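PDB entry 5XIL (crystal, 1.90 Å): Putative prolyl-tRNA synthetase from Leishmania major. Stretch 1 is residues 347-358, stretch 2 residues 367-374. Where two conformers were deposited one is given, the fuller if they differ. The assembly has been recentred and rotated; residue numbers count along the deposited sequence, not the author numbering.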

# COMPACT_ATOMS: atom_id res chain seq x y z
N TRP A 347 -28.02 -0.24 -4.13
CA TRP A 347 -26.85 -0.63 -4.97
C TRP A 347 -26.76 0.14 -6.28
O TRP A 347 -25.64 0.30 -6.81
CB TRP A 347 -26.88 -2.15 -5.21
CG TRP A 347 -26.69 -2.90 -3.86
CD1 TRP A 347 -27.66 -3.56 -3.11
CD2 TRP A 347 -25.49 -2.95 -3.08
NE1 TRP A 347 -27.11 -4.02 -1.97
CE2 TRP A 347 -25.79 -3.68 -1.91
CE3 TRP A 347 -24.18 -2.51 -3.27
CZ2 TRP A 347 -24.84 -3.94 -0.92
CZ3 TRP A 347 -23.21 -2.80 -2.28
CH2 TRP A 347 -23.55 -3.49 -1.13
N GLU A 348 -27.89 0.58 -6.82
CA GLU A 348 -27.89 1.48 -7.97
C GLU A 348 -27.18 2.76 -7.64
O GLU A 348 -26.35 3.25 -8.41
CB GLU A 348 -29.32 1.81 -8.40
CG GLU A 348 -29.40 2.68 -9.64
CD GLU A 348 -30.77 2.63 -10.27
OE1 GLU A 348 -31.67 3.37 -9.82
OE2 GLU A 348 -30.95 1.81 -11.18
N VAL A 349 -27.54 3.32 -6.49
CA VAL A 349 -26.94 4.57 -6.10
C VAL A 349 -25.42 4.46 -5.86
O VAL A 349 -24.63 5.39 -6.12
CB VAL A 349 -27.65 5.14 -4.87
CG1 VAL A 349 -26.91 6.38 -4.40
CG2 VAL A 349 -29.11 5.48 -5.26
N LYS A 350 -24.99 3.29 -5.36
CA LYS A 350 -23.57 3.01 -5.13
C LYS A 350 -22.87 2.78 -6.40
O LYS A 350 -21.66 2.97 -6.48
CB LYS A 350 -23.36 1.83 -4.19
CG LYS A 350 -23.76 2.14 -2.76
CD LYS A 350 -23.76 0.93 -1.84
CE LYS A 350 -22.35 0.44 -1.60
NZ LYS A 350 -21.67 1.49 -0.76
N GLY A 351 -23.59 2.35 -7.43
CA GLY A 351 -22.98 2.14 -8.71
C GLY A 351 -22.38 0.78 -8.94
O GLY A 351 -21.51 0.65 -9.81
N VAL A 352 -22.88 -0.26 -8.26
CA VAL A 352 -22.40 -1.61 -8.47
C VAL A 352 -22.55 -1.93 -9.93
O VAL A 352 -23.58 -1.66 -10.44
CB VAL A 352 -23.18 -2.68 -7.73
CG1 VAL A 352 -22.44 -4.01 -7.92
CG2 VAL A 352 -23.27 -2.33 -6.28
N PRO A 353 -21.49 -2.36 -10.61
CA PRO A 353 -21.58 -2.55 -12.05
C PRO A 353 -22.74 -3.49 -12.54
O PRO A 353 -23.37 -3.21 -13.57
CB PRO A 353 -20.24 -3.14 -12.36
CG PRO A 353 -19.28 -2.50 -11.44
CD PRO A 353 -20.08 -2.30 -10.19
N LEU A 354 -22.95 -4.60 -11.82
CA LEU A 354 -23.93 -5.61 -12.27
C LEU A 354 -24.80 -6.00 -11.12
O LEU A 354 -24.32 -6.17 -9.96
CB LEU A 354 -23.23 -6.85 -12.79
CG LEU A 354 -22.38 -6.75 -14.05
CD1 LEU A 354 -21.67 -8.03 -14.36
CD2 LEU A 354 -23.20 -6.21 -15.19
N ARG A 355 -26.09 -6.14 -11.37
CA ARG A 355 -26.98 -6.66 -10.40
C ARG A 355 -27.61 -7.97 -10.96
O ARG A 355 -28.04 -7.98 -12.09
CB ARG A 355 -28.10 -5.71 -10.13
CG ARG A 355 -29.22 -6.37 -9.29
CD ARG A 355 -30.35 -5.42 -8.97
NE ARG A 355 -31.20 -5.07 -10.10
CZ ARG A 355 -31.45 -3.83 -10.50
NH1 ARG A 355 -30.82 -2.78 -9.95
NH2 ARG A 355 -32.29 -3.63 -11.51
N VAL A 356 -27.59 -9.01 -10.15
CA VAL A 356 -28.19 -10.32 -10.48
C VAL A 356 -29.44 -10.41 -9.63
O VAL A 356 -29.35 -10.31 -8.43
CB VAL A 356 -27.27 -11.53 -10.19
CG1 VAL A 356 -28.11 -12.83 -10.33
CG2 VAL A 356 -26.08 -11.60 -11.07
N GLU A 357 -30.58 -10.57 -10.27
CA GLU A 357 -31.86 -10.72 -9.63
C GLU A 357 -32.19 -12.21 -9.75
O GLU A 357 -32.25 -12.72 -10.88
CB GLU A 357 -32.89 -9.87 -10.37
CG GLU A 357 -32.48 -8.42 -10.60
CD GLU A 357 -33.36 -7.61 -11.55
OE1 GLU A 357 -34.46 -8.11 -11.93
OE2 GLU A 357 -32.98 -6.46 -11.90
N LEU A 358 -32.26 -12.91 -8.63
CA LEU A 358 -32.34 -14.37 -8.61
C LEU A 358 -33.71 -14.71 -7.98
O LEU A 358 -33.98 -14.48 -6.78
CB LEU A 358 -31.19 -14.96 -7.84
CG LEU A 358 -30.74 -16.37 -8.16
CD1 LEU A 358 -29.59 -16.83 -7.29
CD2 LEU A 358 -31.83 -17.38 -7.95
N SER A 367 -30.82 -19.64 -15.25
CA SER A 367 -30.64 -18.47 -16.10
C SER A 367 -30.76 -17.18 -15.29
O SER A 367 -31.83 -16.82 -14.82
CB SER A 367 -31.67 -18.41 -17.21
OG SER A 367 -31.48 -17.27 -18.07
N LEU A 368 -29.64 -16.45 -15.19
CA LEU A 368 -29.58 -15.30 -14.26
C LEU A 368 -30.03 -14.06 -14.98
O LEU A 368 -29.60 -13.82 -16.08
CB LEU A 368 -28.11 -15.11 -13.83
CG LEU A 368 -27.43 -16.34 -13.22
CD1 LEU A 368 -26.02 -16.00 -12.85
CD2 LEU A 368 -28.24 -16.85 -12.03
N ALA A 369 -30.88 -13.28 -14.36
CA ALA A 369 -31.25 -12.00 -14.89
C ALA A 369 -30.25 -10.94 -14.39
O ALA A 369 -30.18 -10.72 -13.19
CB ALA A 369 -32.62 -11.63 -14.41
N VAL A 370 -29.58 -10.28 -15.30
CA VAL A 370 -28.47 -9.39 -14.98
C VAL A 370 -28.83 -8.02 -15.49
O VAL A 370 -29.19 -7.87 -16.62
CB VAL A 370 -27.19 -9.86 -15.64
CG1 VAL A 370 -26.02 -8.90 -15.29
CG2 VAL A 370 -26.85 -11.24 -15.22
N ALA A 371 -28.81 -7.05 -14.60
CA ALA A 371 -29.08 -5.69 -14.94
C ALA A 371 -27.74 -4.95 -14.93
O ALA A 371 -27.05 -4.98 -13.88
CB ALA A 371 -29.96 -5.11 -13.84
N VAL A 372 -27.37 -4.34 -16.06
CA VAL A 372 -26.12 -3.59 -16.20
C VAL A 372 -26.31 -2.13 -15.82
O VAL A 372 -27.18 -1.42 -16.37
CB VAL A 372 -25.64 -3.64 -17.66
CG1 VAL A 372 -24.32 -2.99 -17.81
CG2 VAL A 372 -25.60 -5.07 -18.14
N ARG A 373 -25.60 -1.68 -14.78
CA ARG A 373 -25.82 -0.39 -14.21
C ARG A 373 -25.55 0.81 -15.19
O ARG A 373 -26.36 1.76 -15.26
CB ARG A 373 -24.98 -0.21 -12.97
CG ARG A 373 -25.05 1.18 -12.32
CD ARG A 373 -26.39 1.58 -11.78
NE ARG A 373 -26.35 2.92 -11.20
CZ ARG A 373 -26.48 4.04 -11.87
NH1 ARG A 373 -26.80 4.05 -13.18
NH2 ARG A 373 -26.36 5.16 -11.21
N HIS A 374 -24.48 0.79 -15.92
CA HIS A 374 -24.14 1.98 -16.70
C HIS A 374 -25.16 2.20 -17.83
O HIS A 374 -25.48 3.30 -18.08
CB HIS A 374 -22.70 1.92 -17.22
CG HIS A 374 -22.50 0.96 -18.35
ND1 HIS A 374 -22.51 1.37 -19.66
CD2 HIS A 374 -22.30 -0.38 -18.36
CE1 HIS A 374 -22.29 0.32 -20.43
NE2 HIS A 374 -22.19 -0.75 -19.67
O HOH W 1 -22.33 -1.09 -15.24

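Stretch 1 leaves a helix, turns at Gly351 and runs out as a strand from Leu354 to Leu358; stretch 2 answers with a strand from Ser367 to Val372. The two strands lie antiparallel, their directions 150° apart, and pair Leu354 with Val372, Arg355 with Ala371, Val356 with Val370 and Glu357 with Ala369. Arg355 and Ala371 form the classic closed ring: Arg355 N donates to Ala371 O at 2.9 Å, and Ala371 N donates to Arg355 O at 2.8 Å, both nearly straight. One step along, Glu357 N reaches Ala369 O at 3.0 Å, but its return bond is missing: Glu357 O and Ala369 N are buried without a partner. At the non-hydrogen-bonded pairs the strands come close enough for CA-H...O contacts, such as Val370 CA to Arg355 O at 3.2 Å.

The ladder continues just past the strand ends, where Arg373 N donates to Pro353 O at 3.0 Å. That carbonyl also accepts from a water, 2.9 Å from Pro353 O, which in turn accepts from His374 N at 2.9 Å, so a single oxygen ties down two successive amides of stretch 2, one directly and one through solvent.

Alternation sorts the side chains. Leu354, Val356, Val370 and Val372 share one face, all buried and apolar. Leu354 CD2 sits 3.9 Å from Val370 CG1 and 4.0 Å from Val372 CG2, so one leucine spans two valines, while Val356 CG2 meets Val370 CG2 at 4.2 Å.

The other face pairs charge with small residues. Arg355 and Glu357, two apart on the same strand, point the same way and form a salt bridge, with Arg355 NE 2.9 Å from Glu357 OE2; Arg355 NH2 donates to the same oxygen, also at 2.9 Å. Across from them stand Ala369 and Ala371. The methyl of Ala371 lies over one face of the Arg355 guanidinium, its CB 3.6 Å from Arg355 NH2, leaving the polar edge free to bond with the glutamate.

Arg373 makes the most extensive contact, reaching back to the helix end. Its NE donates to Glu348 O at 2.8 Å, nearly straight, with a weak second bond from Arg373 NH2 to Glu348 O at 3.4 Å. The Glu348 methylene covers one guanidinium face, CG to Arg373 NE being 3.4 Å. Gly351, with positive phi, lets the chain turn here: a CB would be jammed against the preceding carbonyl, so the backbone itself calls for glycine.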